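BT_4661 (Bacteroides thetaiotaomicron, PDB 4AK2) binds heparin and probably heparan sulphate as a SusE-like surface glycan-binding protein of the heparin utilisation locus, this chain being its ligand-binding domain. Local coordinates at residues A[110-115]-A[129-134]; A[125-130]-A[269-274]; A[158-163]-A[245-250]. All blocks are in the same frame, centred on the assembly; numbering follows the deposited sequence.

Following the chain from the N terminus, the first of these segments lies on strand 105-115, the last strand of the four-stranded sheet in sequence. Interaction 1 brings it against residues 129-134 across an irregular loop of 13 residues. Interaction 2 begins on the chain that interaction 1 has just reached, with Pro129 and Phe130 in both, and carries residues 125-130 to 269-274, closing a loop of 138 residues. Interaction 3 (158-163 with 245-250) lies wholly within that loop and forms part of the glycan site. Strands 131-134, 268-276 and 241-254 are successive neighbours in one sheet. The contacts lead from the core between the sheets to the glycan site, and interactions 2 and 3 share a sodium ion.

Interaction 1: residues A[110-115]-A[129-134]; sequences PVFFHF and PFVFQV
Phe112 and His114, on strand 105-115 of the four-stranded sheet, meet Val131, which opens strand 131-134 of the second sheet, and Phe130 just before it, in the buried core between the sheets. No hydrogen bond joins the two segments; rings and methyls do the work. Val131 CG2 comes down over one face of the Phe112 ring, 3.9 Å from its centroid and 30° off the normal, and touches Phe112 CG at 3.4 Å. The other branch, Val131 CG1, lies over the rim of that same ring, 3.9 Å from Phe112 CE1. Phe130 CG sits between the backbone N and the carbonyl carbon (chi1 65°), and the ring beyond it reaches the opposing strand, where His114 CB stands almost over its centre, 3.5 Å from the centroid and 5° off the normal. The tip, Phe130 CZ, reaches His114 N at 3.4 Å. The imidazole slants past the Phe130 ring, its ND1 hydrogen-bonded to Arg29 NE. An alanine in place of Phe130 would probably leave a gap beneath His114 CB and strip cover from the Phe113-His114 backbone. This is a buried apolar core packed between two beta sheets, joining strand 105-115 to strand 131-134.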
loop_
_atom_site.group_PDB
_atom_site.type_symbol
_atom_site.label_atom_id
_atom_site.label_comp_id
_atom_site.label_asym_id
_atom_site.label_seq_id
_atom_site.Cartn_x
_atom_site.Cartn_y
_atom_site.Cartn_z
ATOM N N PRO A 110 -9.601 0.150 4.172
ATOM C CA PRO A 110 -8.374 -0.631 4.373
ATOM C C PRO A 110 -7.610 -0.238 5.647
ATOM O O PRO A 110 -7.670 0.960 6.099
ATOM C CB PRO A 110 -7.538 -0.273 3.141
ATOM C CG PRO A 110 -7.946 1.169 2.867
ATOM C CD PRO A 110 -9.432 1.235 3.173
ATOM N N VAL A 111 -6.861 -1.172 6.214
ATOM C CA VAL A 111 -5.840 -0.945 7.209
ATOM C C VAL A 111 -4.569 -1.624 6.729
ATOM O O VAL A 111 -4.633 -2.801 6.297
ATOM C CB VAL A 111 -6.250 -1.402 8.629
ATOM C CG1 VAL A 111 -5.136 -1.128 9.649
ATOM C CG2 VAL A 111 -7.570 -0.766 9.031
ATOM N N PHE A 112 -3.427 -0.979 6.826
ATOM C CA PHE A 112 -2.185 -1.455 6.298
ATOM C C PHE A 112 -1.169 -1.719 7.388
ATOM O O PHE A 112 -1.187 -1.075 8.456
ATOM C CB PHE A 112 -1.624 -0.429 5.329
ATOM C CG PHE A 112 -2.518 -0.124 4.157
ATOM C CD1 PHE A 112 -3.473 0.892 4.247
ATOM C CD2 PHE A 112 -2.354 -0.750 2.920
ATOM C CE1 PHE A 112 -4.256 1.229 3.166
ATOM C CE2 PHE A 112 -3.164 -0.428 1.839
ATOM C CZ PHE A 112 -4.100 0.616 1.936
ATOM N N PHE A 113 -0.274 -2.663 7.105
ATOM C CA PHE A 113 0.782 -3.082 8.023
ATOM C C PHE A 113 2.111 -3.176 7.344
ATOM O O PHE A 113 2.176 -3.580 6.195
ATOM C CB PHE A 113 0.438 -4.453 8.667
ATOM C CG PHE A 113 -0.773 -4.399 9.520
ATOM C CD1 PHE A 113 -2.048 -4.545 8.955
ATOM C CD2 PHE A 113 -0.664 -4.204 10.895
ATOM C CE1 PHE A 113 -3.216 -4.449 9.753
ATOM C CE2 PHE A 113 -1.814 -4.101 11.706
ATOM C CZ PHE A 113 -3.094 -4.253 11.140
ATOM N N HIS A 114 3.171 -2.795 8.055
ATOM C CA HIS A 114 4.541 -2.977 7.553
ATOM C C HIS A 114 5.358 -3.640 8.602
ATOM O O HIS A 114 5.469 -3.149 9.738
ATOM C CB HIS A 114 5.201 -1.617 7.236
ATOM C CG HIS A 114 6.654 -1.758 6.775
ATOM N ND1 HIS A 114 7.689 -1.098 7.344
ATOM C CD2 HIS A 114 7.205 -2.569 5.781
ATOM C CE1 HIS A 114 8.836 -1.431 6.724
ATOM N NE2 HIS A 114 8.552 -2.347 5.782
ATOM N N PHE A 115 5.952 -4.785 8.274
ATOM C CA PHE A 115 6.855 -5.509 9.188
ATOM C C PHE A 115 8.258 -5.091 8.762
ATOM O O PHE A 115 8.784 -5.591 7.761
ATOM C CB PHE A 115 6.613 -7.011 9.142
ATOM C CG PHE A 115 7.205 -7.801 10.290
ATOM C CD1 PHE A 115 8.095 -7.253 11.241
ATOM C CD2 PHE A 115 6.835 -9.139 10.421
ATOM C CE1 PHE A 115 8.592 -8.028 12.299
ATOM C CE2 PHE A 115 7.335 -9.922 11.456
ATOM C CZ PHE A 115 8.207 -9.363 12.391
ATOM N N PRO A 129 4.961 8.085 5.749
ATOM C CA PRO A 129 4.096 6.905 5.739
ATOM C C PRO A 129 4.509 5.911 4.674
ATOM O O PRO A 129 5.059 6.247 3.642
ATOM C CB PRO A 129 2.716 7.511 5.376
ATOM C CG PRO A 129 3.064 8.687 4.491
ATOM C CD PRO A 129 4.294 9.261 5.128
ATOM N N PHE A 130 4.168 4.653 4.965
ATOM C CA PHE A 130 4.401 3.549 4.000
ATOM C C PHE A 130 3.218 3.286 3.115
ATOM O O PHE A 130 3.277 2.367 2.274
ATOM C CB PHE A 130 4.932 2.295 4.668
ATOM C CG PHE A 130 3.957 1.647 5.628
ATOM C CD1 PHE A 130 3.030 0.687 5.145
ATOM C CD2 PHE A 130 3.964 1.940 7.000
ATOM C CE1 PHE A 130 2.165 0.055 6.020
ATOM C CE2 PHE A 130 3.089 1.321 7.877
ATOM C CZ PHE A 130 2.186 0.384 7.371
ATOM N N VAL A 131 2.122 4.028 3.245
ATOM C CA VAL A 131 1.002 3.988 2.325
ATOM C C VAL A 131 1.010 5.341 1.602
ATOM O O VAL A 131 0.786 6.396 2.247
ATOM C CB VAL A 131 -0.337 3.761 3.002
ATOM C CG1 VAL A 131 -1.460 3.631 1.965
ATOM C CG2 VAL A 131 -0.296 2.493 3.898
ATOM N N PHE A 132 1.323 5.349 0.324
ATOM C CA PHE A 132 1.354 6.565 -0.479
ATOM C C PHE A 132 -0.049 6.737 -1.056
ATOM O O PHE A 132 -0.464 5.943 -1.922
ATOM C CB PHE A 132 2.443 6.424 -1.596
ATOM C CG PHE A 132 2.414 7.554 -2.604
ATOM C CD1 PHE A 132 1.979 8.849 -2.240
ATOM C CD2 PHE A 132 2.792 7.330 -3.937
ATOM C CE1 PHE A 132 1.939 9.922 -3.160
ATOM C CE2 PHE A 132 2.789 8.416 -4.863
ATOM C CZ PHE A 132 2.316 9.677 -4.471
ATOM N N GLN A 133 -0.785 7.763 -0.617
ATOM C CA GLN A 133 -2.103 8.075 -1.081
ATOM C C GLN A 133 -1.997 9.009 -2.267
ATOM O O GLN A 133 -1.500 10.157 -2.110
ATOM C CB GLN A 133 -2.919 8.739 0.034
ATOM C CG GLN A 133 -3.152 7.730 1.176
ATOM C CD GLN A 133 -4.007 8.347 2.277
ATOM O OE1 GLN A 133 -3.654 9.395 2.823
ATOM N NE2 GLN A 133 -5.103 7.681 2.638
ATOM N N VAL A 134 -2.385 8.554 -3.450
ATOM C CA VAL A 134 -2.172 9.281 -4.679
ATOM C C VAL A 134 -3.438 9.376 -5.499
ATOM O O VAL A 134 -4.233 8.415 -5.588
ATOM C CB VAL A 134 -1.001 8.629 -5.478
ATOM C CG1 VAL A 134 -1.364 7.203 -5.988
ATOM C CG2 VAL A 134 -0.587 9.516 -6.653
#

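Interaction 2: residues A[125-130]-A[269-274]; sequences LEYTPF and VSPIFI. With NA (sodium ion), chain C.
Phe130 O is held by two neighbours from 269-274. The N-H of Phe273 donates to it at 2.9 Å, while Ile272 CA makes a CA-H...O contact with the same oxygen at 3.4 Å. A water makes the second polar link, accepting from Tyr127 N at 3.0 Å and donating to Pro271 O at 2.7 Å. Apolar side chains fill in around these bonds. Ile272 is extended, CD1 being anti to CA (chi2 170°), and that methyl lies over one face of the Tyr127 ring, toward the rim and 4.0 Å from the centroid. Pro271 CG meets the ring at its edge, 3.8 Å from Tyr127 CE1, the two side chains running side by side. Leu125 CD2 touches both Pro271 CG, at 3.9 Å, and Val269 CG2. Tyr127 OH bonds to Phe227 O, which fixes the far end of the ring. In one of its two conformers, Ser270 OG lies within binding distance of the sodium ion that Asp163 O also binds. The polar links across the contact thus use main-chain atoms, Phe273 N to Phe130 O and Tyr127 N through water to Pro271 O, so the side chains add only apolar packing between the two segments.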
loop_
_atom_site.group_PDB
_atom_site.type_symbol
_atom_site.label_atom_id
_atom_site.label_comp_id
_atom_site.label_asym_id
_atom_site.label_seq_id
_atom_site.Cartn_x
_atom_site.Cartn_y
_atom_site.Cartn_z
ATOM N N LEU A 125 15.068 -0.136 5.252
ATOM C CA LEU A 125 14.355 0.764 4.332
ATOM C C LEU A 125 12.935 1.028 4.824
ATOM O O LEU A 125 12.117 0.114 4.874
ATOM C CB LEU A 125 14.319 0.138 2.927
ATOM C CG LEU A 125 13.629 0.984 1.832
ATOM C CD1 LEU A 125 14.412 2.293 1.583
ATOM C CD2 LEU A 125 13.590 0.179 0.550
ATOM N N GLU A 126 12.651 2.291 5.177
ATOM C CA GLU A 126 11.375 2.633 5.764
ATOM C C GLU A 126 10.793 3.894 5.126
ATOM O O GLU A 126 11.392 4.986 5.184
ATOM C CB GLU A 126 11.505 2.864 7.291
ATOM C CG GLU A 126 11.902 1.581 8.004
ATOM C CD GLU A 126 11.821 1.676 9.511
ATOM O OE1 GLU A 126 11.653 2.805 10.031
ATOM O OE2 GLU A 126 11.948 0.641 10.190
ATOM N N TYR A 127 9.612 3.779 4.543
ATOM C CA TYR A 127 8.845 4.933 4.099
ATOM C C TYR A 127 7.877 5.269 5.245
ATOM O O TYR A 127 7.162 4.378 5.736
ATOM C CB TYR A 127 8.012 4.557 2.866
ATOM C CG TYR A 127 8.827 4.373 1.595
ATOM C CD1 TYR A 127 9.451 3.169 1.293
ATOM C CD2 TYR A 127 8.999 5.424 0.708
ATOM C CE1 TYR A 127 10.190 3.001 0.145
ATOM C CE2 TYR A 127 9.740 5.291 -0.452
ATOM C CZ TYR A 127 10.356 4.064 -0.725
ATOM O OH TYR A 127 11.131 3.916 -1.877
ATOM N N THR A 128 7.849 6.525 5.635
ATOM C CA THR A 128 6.937 6.964 6.709
ATOM C C THR A 128 6.215 8.192 6.187
ATOM O O THR A 128 6.801 9.294 6.218
ATOM C CB THR A 128 7.729 7.290 7.991
ATOM O OG1 THR A 128 8.427 6.124 8.425
ATOM C CG2 THR A 128 6.801 7.798 9.107
ATOM N N PRO A 129 4.961 8.085 5.749
ATOM C CA PRO A 129 4.096 6.905 5.739
ATOM C C PRO A 129 4.509 5.911 4.674
ATOM O O PRO A 129 5.059 6.247 3.642
ATOM C CB PRO A 129 2.716 7.511 5.376
ATOM C CG PRO A 129 3.064 8.687 4.491
ATOM C CD PRO A 129 4.294 9.261 5.128
ATOM N N PHE A 130 4.168 4.653 4.965
ATOM C CA PHE A 130 4.401 3.549 4.000
ATOM C C PHE A 130 3.218 3.286 3.115
ATOM O O PHE A 130 3.277 2.367 2.274
ATOM C CB PHE A 130 4.932 2.295 4.668
ATOM C CG PHE A 130 3.957 1.647 5.628
ATOM C CD1 PHE A 130 3.030 0.687 5.145
ATOM C CD2 PHE A 130 3.964 1.940 7.000
ATOM C CE1 PHE A 130 2.165 0.055 6.020
ATOM C CE2 PHE A 130 3.089 1.321 7.877
ATOM C CZ PHE A 130 2.186 0.384 7.371
ATOM N N VAL A 269 12.627 -6.372 -0.749
ATOM C CA VAL A 269 11.626 -5.951 0.261
ATOM C C VAL A 269 10.370 -5.481 -0.433
ATOM O O VAL A 269 10.418 -5.111 -1.629
ATOM C CB VAL A 269 12.194 -4.836 1.189
ATOM C CG1 VAL A 269 13.149 -5.412 2.236
ATOM C CG2 VAL A 269 12.830 -3.697 0.370
ATOM N N SER A 270 9.259 -5.409 0.302
ATOM C CA SER A 270 8.059 -4.763 -0.219
ATOM C C SER A 270 7.600 -3.740 0.812
ATOM O O SER A 270 6.697 -3.971 1.620
ATOM C CB SER A 270 6.959 -5.777 -0.551
ATOM O OG SER A 270 7.414 -6.747 -1.519
ATOM N N PRO A 271 8.257 -2.561 0.787
ATOM C CA PRO A 271 8.144 -1.591 1.891
ATOM C C PRO A 271 7.027 -0.558 1.739
ATOM O O PRO A 271 6.850 0.282 2.650
ATOM C CB PRO A 271 9.530 -0.907 1.815
ATOM C CG PRO A 271 9.799 -0.823 0.320
ATOM C CD PRO A 271 9.340 -2.221 -0.170
ATOM N N ILE A 272 6.330 -0.558 0.619
ATOM C CA ILE A 272 5.379 0.544 0.357
ATOM C C ILE A 272 4.136 0.043 -0.378
ATOM O O ILE A 272 4.232 -0.724 -1.337
ATOM C CB ILE A 272 6.076 1.708 -0.400
ATOM C CG1 ILE A 272 5.165 2.953 -0.513
ATOM C CG2 ILE A 272 6.553 1.302 -1.785
ATOM C CD1 ILE A 272 5.884 4.206 -1.021
ATOM N N PHE A 273 2.994 0.527 0.066
ATOM C CA PHE A 273 1.747 0.327 -0.635
ATOM C C PHE A 273 1.318 1.602 -1.331
ATOM O O PHE A 273 1.468 2.696 -0.727
ATOM C CB PHE A 273 0.629 -0.098 0.345
ATOM C CG PHE A 273 0.125 -1.507 0.162
ATOM C CD1 PHE A 273 -0.686 -1.825 -0.923
ATOM C CD2 PHE A 273 0.395 -2.439 1.136
ATOM C CE1 PHE A 273 -1.163 -3.122 -1.093
ATOM C CE2 PHE A 273 -0.094 -3.744 1.009
ATOM C CZ PHE A 273 -0.887 -4.064 -0.102
ATOM N N ILE A 274 0.868 1.548 -2.565
ATOM C CA ILE A 274 0.349 2.718 -3.255
ATOM C C ILE A 274 -1.179 2.617 -3.264
ATOM O O ILE A 274 -1.750 1.615 -3.708
ATOM C CB ILE A 274 0.815 2.766 -4.738
ATOM C CG1 ILE A 274 2.326 2.580 -4.885
ATOM C CG2 ILE A 274 0.299 4.047 -5.404
ATOM C CD1 ILE A 274 3.195 3.416 -4.012
HETATM NA NA NA C . 5.416 -7.896 -3.239
HETATM O O HOH W 1 8.487 1.033 4.661
HETATM O O HOH W 2 4.260 -8.903 -1.179
#

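Interaction 3: residues A[158-163]-A[245-250]; sequences LDYRRD and GAMIGQ. With NA (sodium ion), chain C; SGN (2-deoxy-6-O-sulfo-2-(sulfoamino)-alpha-D-glucopyranose), chain B; IDS (2-O-sulfo-alpha-L-idopyranuronic acid), chain D; IDS (2-O-sulfo-alpha-L-idopyranuronic acid), chain E.
Arg162 and Gln250 meet where the chain turns a corner between strands 157-161 and 163-168, both antiparallel partners of strand 241-254, and this corner forms part of the heparin-binding pocket. Two bent backbone hydrogen bonds cross here: Arg161 N to Gln250 O and Gln250 N to Arg162 O. From Arg162 CB, CG is set between the backbone N and the carbonyl carbon (chi1 58°), which lays it 3.2 Å from Gln250 OE1; CD passes the same oxygen. Beyond the bend at chi3, the guanidinium is shared out. NE gives a nearly straight bond (169°) to O6B of the chain D iduronate at 2.8 Å, NH2 reaches O6A of that carboxylate at 2.9 Å, and NH1 turns back to Gln250 OE1 at 2.8 Å, in the guanidinium plane and in the plane of the amide carbonyl. The guanidinium and amide planes stand 67° apart. Since Arg268 NE lies close to NH1, the amide oxygen is likely to ease the nearness of like charges. Gln250 NE2 faces the other way and donates to sulfate O2S of the chain E iduronate at 2.9 Å. Beside Arg162, the Arg161 guanidinium has an N-sulfo oxygen of the glucosamine, O1S, over its centre and Arg162 NH2 toward the rim of its opposite face; its NH1 and NH2 both bond to O3 of that sugar, and NE is held by Gln261 O. Away from the sugars, Tyr160 packs against Gly249, where a CB would run into CD1, and one water joins Tyr160 OH to Met247 O. Asp163 works at both ends: OD2 accepts from O3 of the chain E iduronate at 2.6 Å, while its backbone O binds the sodium ion at 2.9 Å.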
loop_
_atom_site.group_PDB
_atom_site.type_symbol
_atom_site.label_atom_id
_atom_site.label_comp_id
_atom_site.label_asym_id
_atom_site.label_seq_id
_atom_site.Cartn_x
_atom_site.Cartn_y
_atom_site.Cartn_z
ATOM N N LEU A 158 17.572 1.649 -6.209
ATOM C CA LEU A 158 16.335 1.040 -5.690
ATOM C C LEU A 158 15.310 0.969 -6.824
ATOM O O LEU A 158 15.090 1.950 -7.520
ATOM C CB LEU A 158 15.812 1.949 -4.560
ATOM C CG LEU A 158 14.627 1.378 -3.765
ATOM C CD1 LEU A 158 15.060 0.166 -2.916
ATOM C CD2 LEU A 158 14.056 2.434 -2.846
ATOM N N ASP A 159 14.741 -0.212 -7.086
ATOM C CA ASP A 159 13.835 -0.337 -8.236
ATOM C C ASP A 159 12.823 -1.438 -8.049
ATOM O O ASP A 159 13.183 -2.501 -7.522
ATOM C CB ASP A 159 14.670 -0.626 -9.489
ATOM C CG ASP A 159 14.029 -0.201 -10.786
ATOM O OD1 ASP A 159 13.298 0.802 -10.801
ATOM O OD2 ASP A 159 14.278 -0.861 -11.837
ATOM N N TYR A 160 11.581 -1.208 -8.465
ATOM C CA TYR A 160 10.619 -2.318 -8.517
ATOM C C TYR A 160 11.178 -3.440 -9.371
ATOM O O TYR A 160 11.916 -3.241 -10.334
ATOM C CB TYR A 160 9.292 -1.833 -9.069
ATOM C CG TYR A 160 8.402 -1.103 -8.067
ATOM C CD1 TYR A 160 7.516 -1.807 -7.271
ATOM C CD2 TYR A 160 8.432 0.307 -7.937
ATOM C CE1 TYR A 160 6.668 -1.184 -6.356
ATOM C CE2 TYR A 160 7.607 0.917 -7.043
ATOM C CZ TYR A 160 6.726 0.222 -6.270
ATOM O OH TYR A 160 5.874 0.887 -5.404
ATOM N N ARG A 161 10.731 -4.650 -9.015
ATOM C CA ARG A 161 11.283 -5.903 -9.629
ATOM C C ARG A 161 10.265 -6.960 -10.026
ATOM O O ARG A 161 10.369 -7.511 -11.145
ATOM C CB ARG A 161 12.361 -6.526 -8.733
ATOM C CG ARG A 161 13.023 -7.820 -9.263
ATOM C CD ARG A 161 13.669 -7.600 -10.631
ATOM N NE ARG A 161 14.317 -8.819 -11.121
ATOM C CZ ARG A 161 13.679 -9.797 -11.759
ATOM N NH1 ARG A 161 12.359 -9.719 -11.985
ATOM N NH2 ARG A 161 14.347 -10.881 -12.126
ATOM N N ARG A 162 9.382 -7.346 -9.109
ATOM C CA ARG A 162 8.586 -8.582 -9.283
ATOM C C ARG A 162 7.464 -8.539 -8.259
ATOM O O ARG A 162 7.426 -7.638 -7.405
ATOM C CB ARG A 162 9.445 -9.851 -9.064
ATOM C CG ARG A 162 10.109 -9.955 -7.718
ATOM C CD ARG A 162 10.689 -11.333 -7.398
ATOM N NE ARG A 162 11.813 -11.721 -8.267
ATOM C CZ ARG A 162 13.089 -11.394 -8.095
ATOM N NH1 ARG A 162 13.447 -10.509 -7.146
ATOM N NH2 ARG A 162 14.018 -11.894 -8.915
ATOM N N ASP A 163 6.569 -9.518 -8.304
ATOM C CA ASP A 163 5.575 -9.786 -7.281
ATOM C C ASP A 163 4.677 -8.547 -7.088
ATOM O O ASP A 163 4.582 -7.995 -5.973
ATOM C CB ASP A 163 6.227 -10.264 -5.970
ATOM C CG ASP A 163 6.961 -11.596 -6.108
ATOM O OD1 ASP A 163 6.664 -12.345 -7.040
ATOM O OD2 ASP A 163 7.823 -11.814 -5.267
ATOM N N GLY A 245 -7.964 1.705 -5.442
ATOM C CA GLY A 245 -7.409 0.448 -4.966
ATOM C C GLY A 245 -5.958 0.573 -4.595
ATOM O O GLY A 245 -5.404 1.689 -4.610
ATOM N N ALA A 246 -5.318 -0.525 -4.231
ATOM C CA ALA A 246 -3.988 -0.493 -3.646
ATOM C C ALA A 246 -3.046 -1.459 -4.348
ATOM O O ALA A 246 -3.414 -2.635 -4.570
ATOM C CB ALA A 246 -4.043 -0.813 -2.160
ATOM N N MET A 247 -1.840 -1.036 -4.666
ATOM C CA MET A 247 -0.804 -1.837 -5.341
ATOM C C MET A 247 0.409 -2.003 -4.486
ATOM O O MET A 247 0.939 -1.018 -3.891
ATOM C CB MET A 247 -0.457 -1.220 -6.703
ATOM C CG MET A 247 0.545 -2.046 -7.546
ATOM S SD MET A 247 2.292 -1.853 -7.113
ATOM C CE MET A 247 2.623 -0.254 -7.841
ATOM N N ILE A 248 0.885 -3.250 -4.406
ATOM C CA ILE A 248 2.162 -3.556 -3.777
ATOM C C ILE A 248 3.064 -4.298 -4.761
ATOM O O ILE A 248 2.528 -5.131 -5.540
ATOM C CB ILE A 248 1.981 -4.273 -2.436
ATOM C CG1 ILE A 248 3.323 -4.523 -1.754
ATOM C CG2 ILE A 248 1.221 -5.615 -2.620
ATOM C CD1 ILE A 248 3.195 -5.016 -0.316
ATOM N N GLY A 249 4.354 -4.019 -4.763
ATOM C CA GLY A 249 5.349 -4.782 -5.578
ATOM C C GLY A 249 6.604 -4.939 -4.807
ATOM O O GLY A 249 6.930 -4.145 -3.930
ATOM N N GLN A 250 7.387 -5.991 -5.092
ATOM C CA GLN A 250 8.703 -6.138 -4.528
ATOM C C GLN A 250 9.660 -5.165 -5.170
ATOM O O GLN A 250 9.662 -4.981 -6.404
ATOM C CB GLN A 250 9.217 -7.593 -4.719
ATOM C CG GLN A 250 10.484 -7.797 -3.922
ATOM C CD GLN A 250 11.164 -9.108 -4.299
ATOM O OE1 GLN A 250 11.975 -9.116 -5.225
ATOM N NE2 GLN A 250 10.780 -10.223 -3.628
HETATM NA NA NA C . 5.416 -7.896 -3.239
HETATM C C1 SGN B . 10.965 -11.102 -16.827
HETATM C C2 SGN B . 11.353 -10.991 -15.350
HETATM C C3 SGN B . 11.543 -12.405 -14.786
HETATM C C4 SGN B . 10.321 -13.264 -15.057
HETATM C C5 SGN B . 9.980 -13.304 -16.550
HETATM C C6 SGN B . 8.625 -13.989 -16.760
HETATM N N2 SGN B . 12.547 -10.164 -15.220
HETATM O O1 SGN B . 12.064 -11.571 -17.602
HETATM O O3 SGN B . 11.743 -12.270 -13.379
HETATM O O4 SGN B . 10.631 -14.631 -14.741
HETATM O O5 SGN B . 9.826 -11.949 -16.974
HETATM O O6 SGN B . 8.331 -14.067 -18.143
HETATM S S1 SGN B . 12.515 -8.571 -15.240
HETATM O O1S SGN B . 13.715 -8.104 -14.583
HETATM O O2S SGN B . 12.392 -8.027 -16.568
HETATM O O3S SGN B . 11.247 -8.161 -14.420
HETATM S S2 SGN B . 6.946 -14.562 -18.601
HETATM O O4S SGN B . 6.813 -15.979 -18.267
HETATM O O5S SGN B . 6.940 -14.369 -20.231
HETATM O O6S SGN B . 5.933 -13.671 -18.019
HETATM C C1 IDS D . 9.857 -15.205 -13.674
HETATM C C2 IDS D . 10.032 -16.732 -13.731
HETATM C C3 IDS D . 11.406 -17.207 -13.235
HETATM C C4 IDS D . 11.846 -16.529 -11.934
HETATM C C5 IDS D . 11.683 -15.009 -12.087
HETATM C C6 IDS D . 12.057 -14.193 -10.878
HETATM O O2 IDS D . 9.014 -17.339 -12.922
HETATM O O3 IDS D . 12.404 -16.997 -14.235
HETATM O O4 IDS D . 11.043 -16.976 -10.834
HETATM O O5 IDS D . 10.310 -14.719 -12.412
HETATM O O6A IDS D . 13.242 -14.181 -10.480
HETATM O O6B IDS D . 11.123 -13.571 -10.310
HETATM S S IDS D . 7.595 -17.692 -13.497
HETATM O O1S IDS D . 6.728 -18.131 -12.400
HETATM O O2S IDS D . 7.090 -16.469 -14.154
HETATM O O3S IDS D . 7.892 -18.750 -14.468
HETATM C C1 IDS E . 10.720 -16.459 -5.204
HETATM C C2 IDS E . 10.536 -15.107 -4.564
HETATM C C3 IDS E . 9.058 -14.693 -4.344
HETATM C C4 IDS E . 8.238 -15.834 -3.757
HETATM C C5 IDS E . 8.461 -17.065 -4.644
HETATM C C6 IDS E . 7.572 -18.207 -4.259
HETATM O O2 IDS E . 11.317 -15.084 -3.360
HETATM O O3 IDS E . 8.501 -14.305 -5.608
HETATM O O4 IDS E . 8.701 -16.051 -2.419
HETATM O O5 IDS E . 9.849 -17.414 -4.616
HETATM O O6A IDS E . 6.339 -17.997 -4.293
HETATM O O6B IDS E . 8.070 -19.297 -3.927
HETATM S S IDS E . 11.790 -13.772 -2.725
HETATM O O1S IDS E . 12.972 -14.172 -1.949
HETATM O O2S IDS E . 12.091 -12.854 -3.828
HETATM O O3S IDS E . 10.667 -13.280 -1.873
HETATM O O HOH W 3 4.027 -0.701 -4.101
HETATM O O HOH W 4 7.633 -10.546 -2.798
HETATM O O HOH W 2 4.260 -8.903 -1.179
#